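PDB 2WZP: lactococcal phage P2 ORF15, which is a distal tail (Dit) protein and probably forms part of the baseplate with which the phage attaches to its lactococcal host. Local coordinates for residues Gly229-Lys234 against Ser313-Lys318. Sequence-based numbering, arbitrary orientation.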
ATOM      1  N   GLY M 229      23.892  44.754  25.691  1.00 35.52           N
ATOM      2  CA  GLY M 229      23.853  46.000  26.445  1.00 34.32           C
ATOM      3  C   GLY M 229      24.948  46.984  26.140  1.00 36.36           C
ATOM      4  O   GLY M 229      26.011  46.606  25.629  1.00 34.72           O
ATOM      5  N   ILE M 230      24.658  48.263  26.448  1.00 32.93           N
ATOM      6  CA  ILE M 230      25.547  49.430  26.342  1.00 31.99           C
ATOM      7  C   ILE M 230      25.735  49.884  27.761  1.00 34.93           C
ATOM      8  O   ILE M 230      24.761  50.247  28.409  1.00 35.50           O
ATOM      9  CB  ILE M 230      24.993  50.547  25.423  1.00 34.54           C
ATOM     10  CG1 ILE M 230      24.822  50.004  23.985  1.00 34.05           C
ATOM     11  CG2 ILE M 230      25.872  51.813  25.469  1.00 33.51           C
ATOM     12  CD1 ILE M 230      25.603  50.679  22.891  1.00 35.31           C
ATOM     13  N   LEU M 231      26.975  49.769  28.261  1.00 29.13           N
ATOM     14  CA  LEU M 231      27.375  50.089  29.623  1.00 26.18           C
ATOM     15  C   LEU M 231      28.114  51.411  29.635  1.00 30.21           C
ATOM     16  O   LEU M 231      29.006  51.619  28.815  1.00 29.37           O
ATOM     17  CB  LEU M 231      28.275  48.970  30.209  1.00 25.08           C
ATOM     18  CG  LEU M 231      27.904  47.476  29.951  1.00 27.59           C
ATOM     19  CD1 LEU M 231      28.939  46.549  30.560  1.00 25.12           C
ATOM     20  CD2 LEU M 231      26.560  47.119  30.520  1.00 30.28           C
ATOM     21  N   TYR M 232      27.730  52.325  30.559  1.00 28.12           N
ATOM     22  CA  TYR M 232      28.388  53.627  30.720  1.00 27.85           C
ATOM     23  C   TYR M 232      29.186  53.659  32.042  1.00 32.75           C
ATOM     24  O   TYR M 232      28.601  53.876  33.116  1.00 31.69           O
ATOM     25  CB  TYR M 232      27.393  54.807  30.592  1.00 27.46           C
ATOM     26  CG  TYR M 232      26.731  54.914  29.229  1.00 27.22           C
ATOM     27  CD1 TYR M 232      27.353  55.588  28.181  1.00 28.50           C
ATOM     28  CD2 TYR M 232      25.489  54.334  28.986  1.00 27.72           C
ATOM     29  CE1 TYR M 232      26.743  55.708  26.932  1.00 26.62           C
ATOM     30  CE2 TYR M 232      24.871  54.440  27.740  1.00 28.37           C
ATOM     31  CZ  TYR M 232      25.493  55.152  26.724  1.00 35.72           C
ATOM     32  OH  TYR M 232      24.913  55.253  25.486  1.00 38.11           O
ATOM     33  N   PRO M 233      30.526  53.424  31.979  1.00 31.39           N
ATOM     34  CA  PRO M 233      31.340  53.452  33.223  1.00 31.70           C
ATOM     35  C   PRO M 233      31.320  54.792  33.959  1.00 37.93           C
ATOM     36  O   PRO M 233      31.092  55.841  33.352  1.00 37.89           O
ATOM     37  CB  PRO M 233      32.748  53.051  32.765  1.00 33.27           C
ATOM     38  CG  PRO M 233      32.595  52.531  31.342  1.00 37.28           C
ATOM     39  CD  PRO M 233      31.355  53.144  30.781  1.00 32.97           C
ATOM     40  N   LYS M 234      31.482  54.744  35.284  1.00 36.31           N
ATOM     41  CA  LYS M 234      31.431  55.934  36.129  1.00 36.26           C
ATOM     42  C   LYS M 234      32.812  56.475  36.462  1.00 42.76           C
ATOM     43  O   LYS M 234      33.155  57.567  36.008  1.00 43.72           O
ATOM     44  CB  LYS M 234      30.596  55.665  37.406  1.00 38.27           C
ATOM     45  CG  LYS M 234      30.111  56.914  38.124  1.00 45.63           C
ATOM     46  CD  LYS M 234      29.069  56.585  39.163  1.00 58.18           C
ATOM     47  CE  LYS M 234      28.228  57.784  39.547  1.00 68.35           C
ATOM     48  NZ  LYS M 234      26.758  57.486  39.430  1.00 75.27           N
ATOM     49  N   SER M 313      27.183  54.368  35.455  1.00 28.76           N
ATOM     50  CA  SER M 313      26.214  55.403  35.731  1.00 27.57           C
ATOM     51  C   SER M 313      24.855  54.986  35.160  1.00 34.01           C
ATOM     52  O   SER M 313      23.818  55.332  35.706  1.00 34.10           O
ATOM     53  CB  SER M 313      26.678  56.730  35.153  1.00 29.05           C
ATOM     54  OG  SER M 313      26.896  56.632  33.757  1.00 43.36           O
ATOM     55  N   LYS M 314      24.874  54.218  34.068  1.00 33.67           N
ATOM     56  CA  LYS M 314      23.715  53.767  33.306  1.00 33.30           C
ATOM     57  C   LYS M 314      24.111  52.537  32.478  1.00 35.29           C
ATOM     58  O   LYS M 314      25.295  52.341  32.175  1.00 33.65           O
ATOM     59  CB  LYS M 314      23.296  54.917  32.352  1.00 36.15           C
ATOM     60  CG  LYS M 314      21.892  54.824  31.749  1.00 42.82           C
ATOM     61  CD  LYS M 314      21.657  55.928  30.714  1.00 43.45           C
ATOM     62  CE  LYS M 314      20.215  56.378  30.656  1.00 60.55           C
ATOM     63  NZ  LYS M 314      19.932  57.239  29.471  1.00 78.33           N
ATOM     64  N   ALA M 315      23.107  51.735  32.104  1.00 31.91           N
ATOM     65  CA  ALA M 315      23.204  50.566  31.226  1.00 31.37           C
ATOM     66  C   ALA M 315      21.894  50.455  30.460  1.00 35.78           C
ATOM     67  O   ALA M 315      20.817  50.650  31.033  1.00 36.37           O
ATOM     68  CB  ALA M 315      23.450  49.295  32.027  1.00 31.85           C
ATOM     69  N   GLU M 316      21.980  50.188  29.159  1.00 32.04           N
ATOM     70  CA  GLU M 316      20.819  50.030  28.292  1.00 30.70           C
ATOM     71  C   GLU M 316      20.917  48.633  27.725  1.00 33.12           C
ATOM     72  O   GLU M 316      21.887  48.306  27.047  1.00 31.46           O
ATOM     73  CB  GLU M 316      20.831  51.084  27.173  1.00 31.43           C
ATOM     74  CG  GLU M 316      20.629  52.499  27.682  1.00 37.69           C
ATOM     75  CD  GLU M 316      19.230  53.070  27.594  1.00 46.91           C
ATOM     76  OE1 GLU M 316      19.102  54.311  27.489  1.00 57.50           O
ATOM     77  OE2 GLU M 316      18.262  52.280  27.619  1.00 38.53           O
ATOM     78  N   PHE M 317      19.928  47.808  28.050  1.00 29.54           N
ATOM     79  CA  PHE M 317      19.834  46.414  27.623  1.00 27.24           C
ATOM     80  C   PHE M 317      18.752  46.158  26.573  1.00 32.31           C
ATOM     81  O   PHE M 317      17.723  46.842  26.536  1.00 33.41           O
ATOM     82  CB  PHE M 317      19.586  45.525  28.856  1.00 26.88           C
ATOM     83  CG  PHE M 317      20.810  45.018  29.584  1.00 26.38           C
ATOM     84  CD1 PHE M 317      20.872  43.709  30.039  1.00 27.80           C
ATOM     85  CD2 PHE M 317      21.897  45.853  29.823  1.00 28.19           C
ATOM     86  CE1 PHE M 317      21.984  43.248  30.733  1.00 28.14           C
ATOM     87  CE2 PHE M 317      23.028  45.379  30.481  1.00 30.03           C
ATOM     88  CZ  PHE M 317      23.068  44.074  30.916  1.00 28.23           C
ATOM     89  N   LYS M 318      18.998  45.147  25.738  1.00 28.68           N
ATOM     90  CA  LYS M 318      18.078  44.557  24.762  1.00 27.72           C
ATOM     91  C   LYS M 318      18.161  43.069  25.047  1.00 30.68           C
ATOM     92  O   LYS M 318      19.171  42.430  24.746  1.00 29.76           O
ATOM     93  CB  LYS M 318      18.462  44.885  23.320  1.00 29.15           C
ATOM     94  CG  LYS M 318      17.371  44.538  22.323  1.00 27.51           C
ATOM     95  CD  LYS M 318      17.852  44.749  20.906  1.00 25.56           C
ATOM     96  CE  LYS M 318      16.717  44.535  19.955  1.00 29.94           C
ATOM     97  NZ  LYS M 318      17.111  44.727  18.544  1.00 42.18           N
TER
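Leu-231 and Phe-317 meet on one face of an antiparallel strand pair, and their contact illustrates how residues out of direct register can still pack together. Leu-231 stands directly across from Ala-315, and Phe-317 from Gly-229. With CG of Leu-231 beside its own backbone N and anti to the carbonyl carbon (chi1 -42°), CD2 reaches the rim of the Phe-317 ring, near the ring plane, 3.9 Å from CE2. The same methyl lies 4.1 Å from CB of Ala-315, so one branch of the leucine spans both neighbours. Gly-229 has no side chain to press on the ring, and its CA approaches CD2 of Phe-317 at 3.9 Å.

The other face carries Ile-230, Tyr-232, Lys-314 and Glu-316. Tyr-232 and Lys-314 run side by side in the same direction, CD2 of the tyrosine 4.1 Å from CB of the lysine, while O of Lys-314 sits at the edge of the tyrosine ring, in its plane. Ile-230 and Glu-316 are paired by two backbone bonds: Ile-230 N to Glu-316 O at 2.8 Å and Glu-316 N to Ile-230 O at 2.9 Å. At the end of the pairing, Ser-313 N donates a hydrogen bond to O of Tyr-232, 2.8 Å away and almost in line with that carbonyl bond. The carboxylate of Glu-316 turns away from strand 229-233 and takes a hydrogen bond from Thr-171, with Lys-314 at long salt-bridge range.

Both strands are interior members of an antiparallel sheet in the Dit C-terminal region, flanked by strand 165-173 beside 313-318 and strand 265-269 beside 229-234. The Leu-231 face packs against a second sheet through Val-242, Leu-309 and Met-307, whereas Ile-230, Tyr-232 and Glu-316 touch the chain of another protein in the assembly.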